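Local coordinates for putative uncharacterized protein TTHB189 (Thermus thermophilus, PDB 2ZCA) that belongs to the CasB/Cse2 family of CRISPR-associated proteins and probably takes part in type I-E adaptive immunity against viruses and plasmids, at residues R24-G36 / E60-D73. Sequence-based numbering, arbitrary orientation.
Sequences RAAFRRSLAFPPG and EAHYLVAALYALKD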
loop_
_atom_site.group_PDB
_atom_site.type_symbol
_atom_site.label_atom_id
_atom_site.label_comp_id
_atom_site.label_asym_id
_atom_site.label_seq_id
_atom_site.Cartn_x
_atom_site.Cartn_y
_atom_site.Cartn_z
ATOM N N ARG A 24 3.146 15.021 -1.583
ATOM C CA ARG A 24 1.805 14.484 -1.393
ATOM C C ARG A 24 0.964 14.745 -2.635
ATOM O O ARG A 24 0.200 13.887 -3.064
ATOM C CB ARG A 24 1.116 15.121 -0.180
ATOM C CG ARG A 24 -0.267 14.525 0.112
ATOM C CD ARG A 24 -1.019 15.308 1.182
ATOM N NE ARG A 24 -2.193 14.587 1.678
ATOM C CZ ARG A 24 -3.297 14.353 0.975
ATOM N NH1 ARG A 24 -3.407 14.781 -0.275
ATOM N NH2 ARG A 24 -4.303 13.684 1.527
ATOM N N ALA A 25 1.105 15.937 -3.209
ATOM C CA ALA A 25 0.350 16.290 -4.403
ATOM C C ALA A 25 0.666 15.321 -5.536
ATOM O O ALA A 25 -0.236 14.876 -6.251
ATOM C CB ALA A 25 0.675 17.725 -4.828
ATOM N N ALA A 26 1.945 14.986 -5.696
ATOM C CA ALA A 26 2.351 14.066 -6.753
ATOM C C ALA A 26 1.883 12.646 -6.449
ATOM O O ALA A 26 1.362 11.960 -7.329
ATOM C CB ALA A 26 3.865 14.092 -6.921
ATOM N N PHE A 27 2.075 12.207 -5.208
ATOM C CA PHE A 27 1.657 10.865 -4.820
ATOM C C PHE A 27 0.142 10.712 -4.932
ATOM O O PHE A 27 -0.355 9.709 -5.449
ATOM C CB PHE A 27 2.077 10.545 -3.378
ATOM C CG PHE A 27 3.564 10.400 -3.182
ATOM C CD1 PHE A 27 4.389 9.980 -4.220
ATOM C CD2 PHE A 27 4.131 10.631 -1.930
ATOM C CE1 PHE A 27 5.760 9.790 -4.012
ATOM C CE2 PHE A 27 5.500 10.441 -1.713
ATOM C CZ PHE A 27 6.313 10.020 -2.756
ATOM N N ARG A 28 -0.593 11.708 -4.446
ATOM C CA ARG A 28 -2.049 11.645 -4.490
ATOM C C ARG A 28 -2.555 11.601 -5.926
ATOM O O ARG A 28 -3.418 10.794 -6.263
ATOM C CB ARG A 28 -2.656 12.844 -3.750
ATOM C CG ARG A 28 -4.177 12.852 -3.753
ATOM C CD ARG A 28 -4.759 11.664 -2.984
ATOM N NE ARG A 28 -6.217 11.643 -3.058
ATOM C CZ ARG A 28 -6.913 11.335 -4.148
ATOM N NH1 ARG A 28 -6.291 11.007 -5.275
ATOM N NH2 ARG A 28 -8.239 11.375 -4.119
ATOM N N ARG A 29 -2.010 12.463 -6.775
ATOM C CA ARG A 29 -2.424 12.495 -8.166
ATOM C C ARG A 29 -2.045 11.208 -8.905
ATOM O O ARG A 29 -2.738 10.802 -9.837
ATOM C CB ARG A 29 -1.813 13.712 -8.867
ATOM C CG ARG A 29 -2.120 13.800 -10.355
ATOM C CD ARG A 29 -3.619 13.775 -10.629
ATOM N NE ARG A 29 -3.906 13.882 -12.056
ATOM C CZ ARG A 29 -5.114 13.735 -12.594
ATOM N NH1 ARG A 29 -6.160 13.473 -11.823
ATOM N NH2 ARG A 29 -5.274 13.850 -13.905
ATOM N N SER A 30 -0.965 10.554 -8.477
ATOM C CA SER A 30 -0.525 9.320 -9.129
ATOM C C SER A 30 -1.549 8.187 -9.045
ATOM O O SER A 30 -1.444 7.202 -9.774
ATOM C CB SER A 30 0.801 8.827 -8.539
ATOM O OG SER A 30 0.614 8.235 -7.262
ATOM N N LEU A 31 -2.529 8.313 -8.156
ATOM C CA LEU A 31 -3.543 7.270 -8.028
ATOM C C LEU A 31 -4.409 7.161 -9.276
ATOM O O LEU A 31 -5.079 6.149 -9.490
ATOM C CB LEU A 31 -4.426 7.513 -6.801
ATOM C CG LEU A 31 -3.859 7.056 -5.453
ATOM C CD1 LEU A 31 -4.894 7.306 -4.370
ATOM C CD2 LEU A 31 -3.502 5.566 -5.505
ATOM N N ALA A 32 -4.385 8.198 -10.107
ATOM C CA ALA A 32 -5.172 8.204 -11.336
ATOM C C ALA A 32 -4.475 7.427 -12.451
ATOM O O ALA A 32 -5.066 7.171 -13.503
ATOM C CB ALA A 32 -5.425 9.645 -11.787
ATOM N N PHE A 33 -3.219 7.055 -12.219
ATOM C CA PHE A 33 -2.437 6.331 -13.220
ATOM C C PHE A 33 -1.836 5.042 -12.670
ATOM O O PHE A 33 -1.776 4.836 -11.457
ATOM C CB PHE A 33 -1.287 7.210 -13.731
ATOM C CG PHE A 33 -1.704 8.596 -14.118
ATOM C CD1 PHE A 33 -2.011 9.543 -13.147
ATOM C CD2 PHE A 33 -1.803 8.955 -15.458
ATOM C CE1 PHE A 33 -2.415 10.827 -13.502
ATOM C CE2 PHE A 33 -2.206 10.240 -15.824
ATOM C CZ PHE A 33 -2.511 11.175 -14.843
ATOM N N PRO A 34 -1.373 4.156 -13.563
ATOM C CA PRO A 34 -0.778 2.904 -13.092
ATOM C C PRO A 34 0.446 3.251 -12.246
ATOM O O PRO A 34 1.148 4.227 -12.526
ATOM C CB PRO A 34 -0.392 2.192 -14.387
ATOM C CG PRO A 34 -1.390 2.739 -15.394
ATOM C CD PRO A 34 -1.408 4.203 -15.037
ATOM N N PRO A 35 0.711 2.465 -11.193
ATOM C CA PRO A 35 1.861 2.710 -10.320
ATOM C C PRO A 35 3.154 2.781 -11.124
ATOM O O PRO A 35 3.404 1.936 -11.981
ATOM C CB PRO A 35 1.843 1.505 -9.380
ATOM C CG PRO A 35 0.387 1.167 -9.299
ATOM C CD PRO A 35 -0.069 1.306 -10.726
ATOM N N GLY A 36 3.969 3.790 -10.839
ATOM C CA GLY A 36 5.233 3.937 -11.536
ATOM C C GLY A 36 5.110 4.549 -12.914
ATOM O O GLY A 36 6.093 4.613 -13.653
ATOM N N GLU A 60 7.147 -0.674 -8.754
ATOM C CA GLU A 60 5.736 -0.303 -8.816
ATOM C C GLU A 60 5.064 -0.462 -7.451
ATOM O O GLU A 60 4.196 0.331 -7.085
ATOM C CB GLU A 60 5.029 -1.143 -9.883
ATOM C CG GLU A 60 5.689 -1.004 -11.252
ATOM C CD GLU A 60 5.040 -1.853 -12.327
ATOM O OE1 GLU A 60 4.536 -2.946 -12.001
ATOM O OE2 GLU A 60 5.056 -1.438 -13.505
ATOM N N ALA A 61 5.480 -1.470 -6.690
ATOM C CA ALA A 61 4.907 -1.683 -5.361
ATOM C C ALA A 61 5.196 -0.463 -4.491
ATOM O O ALA A 61 4.325 0.007 -3.759
ATOM C CB ALA A 61 5.496 -2.934 -4.719
ATOM N N HIS A 62 6.423 0.051 -4.570
ATOM C CA HIS A 62 6.792 1.226 -3.787
ATOM C C HIS A 62 5.959 2.442 -4.193
ATOM O O HIS A 62 5.486 3.195 -3.338
ATOM C CB HIS A 62 8.278 1.558 -3.958
ATOM C CG HIS A 62 9.201 0.616 -3.249
ATOM N ND1 HIS A 62 9.463 -0.658 -3.704
ATOM C CD2 HIS A 62 9.951 0.776 -2.132
ATOM C CE1 HIS A 62 10.338 -1.240 -2.903
ATOM N NE2 HIS A 62 10.651 -0.390 -1.941
ATOM N N TYR A 63 5.789 2.642 -5.496
ATOM C CA TYR A 63 5.003 3.779 -5.972
ATOM C C TYR A 63 3.558 3.698 -5.504
ATOM O O TYR A 63 2.964 4.709 -5.131
ATOM C CB TYR A 63 5.038 3.859 -7.500
ATOM C CG TYR A 63 6.278 4.540 -8.040
ATOM C CD1 TYR A 63 6.404 5.928 -8.006
ATOM C CD2 TYR A 63 7.339 3.793 -8.547
ATOM C CE1 TYR A 63 7.558 6.559 -8.462
ATOM C CE2 TYR A 63 8.495 4.413 -9.002
ATOM C CZ TYR A 63 8.597 5.796 -8.956
ATOM O OH TYR A 63 9.747 6.410 -9.393
ATOM N N LEU A 64 2.986 2.498 -5.525
ATOM C CA LEU A 64 1.599 2.353 -5.101
ATOM C C LEU A 64 1.449 2.630 -3.607
ATOM O O LEU A 64 0.501 3.295 -3.188
ATOM C CB LEU A 64 1.066 0.952 -5.444
ATOM C CG LEU A 64 -0.380 0.640 -5.027
ATOM C CD1 LEU A 64 -1.336 1.670 -5.610
ATOM C CD2 LEU A 64 -0.757 -0.757 -5.505
ATOM N N VAL A 65 2.382 2.127 -2.801
ATOM C CA VAL A 65 2.319 2.354 -1.360
ATOM C C VAL A 65 2.488 3.837 -1.028
ATOM O O VAL A 65 1.832 4.349 -0.127
ATOM C CB VAL A 65 3.375 1.514 -0.611
ATOM C CG1 VAL A 65 3.451 1.940 0.853
ATOM C CG2 VAL A 65 3.001 0.035 -0.698
ATOM N N ALA A 66 3.362 4.532 -1.751
ATOM C CA ALA A 66 3.547 5.958 -1.512
ATOM C C ALA A 66 2.229 6.677 -1.812
ATOM O O ALA A 66 1.837 7.598 -1.095
ATOM C CB ALA A 66 4.661 6.514 -2.409
ATOM N N ALA A 67 1.554 6.256 -2.878
ATOM C CA ALA A 67 0.286 6.868 -3.266
ATOM C C ALA A 67 -0.790 6.626 -2.211
ATOM O O ALA A 67 -1.548 7.534 -1.862
ATOM C CB ALA A 67 -0.174 6.324 -4.616
ATOM N N LEU A 68 -0.857 5.401 -1.701
ATOM C CA LEU A 68 -1.857 5.069 -0.689
ATOM C C LEU A 68 -1.538 5.752 0.637
ATOM O O LEU A 68 -2.440 6.114 1.399
ATOM C CB LEU A 68 -1.940 3.548 -0.522
ATOM C CG LEU A 68 -2.414 2.845 -1.802
ATOM C CD1 LEU A 68 -2.284 1.338 -1.661
ATOM C CD2 LEU A 68 -3.862 3.239 -2.096
ATOM N N TYR A 69 -0.250 5.930 0.906
ATOM C CA TYR A 69 0.200 6.598 2.123
ATOM C C TYR A 69 -0.280 8.048 2.069
ATOM O O TYR A 69 -0.778 8.587 3.055
ATOM C CB TYR A 69 1.732 6.517 2.201
ATOM C CG TYR A 69 2.391 7.291 3.323
ATOM C CD1 TYR A 69 2.735 8.637 3.168
ATOM C CD2 TYR A 69 2.730 6.661 4.516
ATOM C CE1 TYR A 69 3.413 9.329 4.178
ATOM C CE2 TYR A 69 3.403 7.340 5.529
ATOM C CZ TYR A 69 3.744 8.672 5.354
ATOM O OH TYR A 69 4.427 9.332 6.354
ATOM N N ALA A 70 -0.139 8.673 0.904
ATOM C CA ALA A 70 -0.575 10.052 0.726
ATOM C C ALA A 70 -2.096 10.166 0.853
ATOM O O ALA A 70 -2.605 11.115 1.456
ATOM C CB ALA A 70 -0.113 10.570 -0.635
ATOM N N LEU A 71 -2.817 9.201 0.285
ATOM C CA LEU A 71 -4.276 9.195 0.344
ATOM C C LEU A 71 -4.746 9.248 1.796
ATOM O O LEU A 71 -5.740 9.910 2.120
ATOM C CB LEU A 71 -4.833 7.935 -0.334
ATOM C CG LEU A 71 -6.348 7.707 -0.242
ATOM C CD1 LEU A 71 -7.083 8.810 -0.994
ATOM C CD2 LEU A 71 -6.703 6.339 -0.820
ATOM N N LYS A 72 -4.019 8.549 2.666
ATOM C CA LYS A 72 -4.341 8.501 4.088
ATOM C C LYS A 72 -3.578 9.571 4.866
ATOM O O LYS A 72 -3.514 9.542 6.097
ATOM C CB LYS A 72 -4.021 7.107 4.648
ATOM C CG LYS A 72 -5.036 6.033 4.257
ATOM C CD LYS A 72 -6.332 6.197 5.052
ATOM C CE LYS A 72 -7.385 5.169 4.647
ATOM N NZ LYS A 72 -8.626 5.291 5.464
ATOM N N ASP A 73 -3.004 10.517 4.132
ATOM C CA ASP A 73 -2.251 11.617 4.728
ATOM C C ASP A 73 -1.162 11.133 5.687
ATOM O O ASP A 73 -0.917 11.743 6.731
ATOM C CB ASP A 73 -3.213 12.567 5.452
ATOM C CG ASP A 73 -2.642 13.959 5.613
ATOM O OD1 ASP A 73 -2.199 14.536 4.595
ATOM O OD2 ASP A 73 -2.642 14.479 6.751
HETATM O O HOH W 1 3.146 7.027 -6.711
HETATM O O HOH W 2 4.102 0.883 -14.295
#
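Ala-66 sets its CB over the centre of one face of the Phe-27 ring, a CH-pi contact 3.8 Å from the centroid; Ala-70 CB lies at the edge. Gly-36 CA covers one face of Tyr-63, offset toward the rim, and a water lies in plane at its edge; the tyrosine hydroxyl hydrogen-bonds to Glu-46. Positive phi favours glycine here, bare enough to lie on the ring. Over one face of the Arg-24 guanidinium sits the Ala-70 carbonyl, too poorly angled to hydrogen-bond. At its edge, Arg-24 NE donates to the anti lone pair of Asp-73 OD1 at 2.9 Å, tilted 18° from the guanidinium plane, closing a salt bridge. An extended chain, CG anti to backbone N (chi1 -176°), carries it there; Asp-73 ends helix 60-71 in a Schellman motif. Small Ala-67 and Ala-70 let the axes of 24-29 and 60-71 pass 7.7 Å apart at 109°. Leu-31 CD2 packs 3.5 Å from Ala-67 CB; Pro-35 lies alongside Leu-64. The water beside Tyr-63 donates to Ser-30 OG and Tyr-63 O; another joins Pro-35 O to Glu-60 OE2. Alanines thus bring helix 20-29 close against helix 56-71 through a mainly apolar middle, while salt bridge and water link hold the ends.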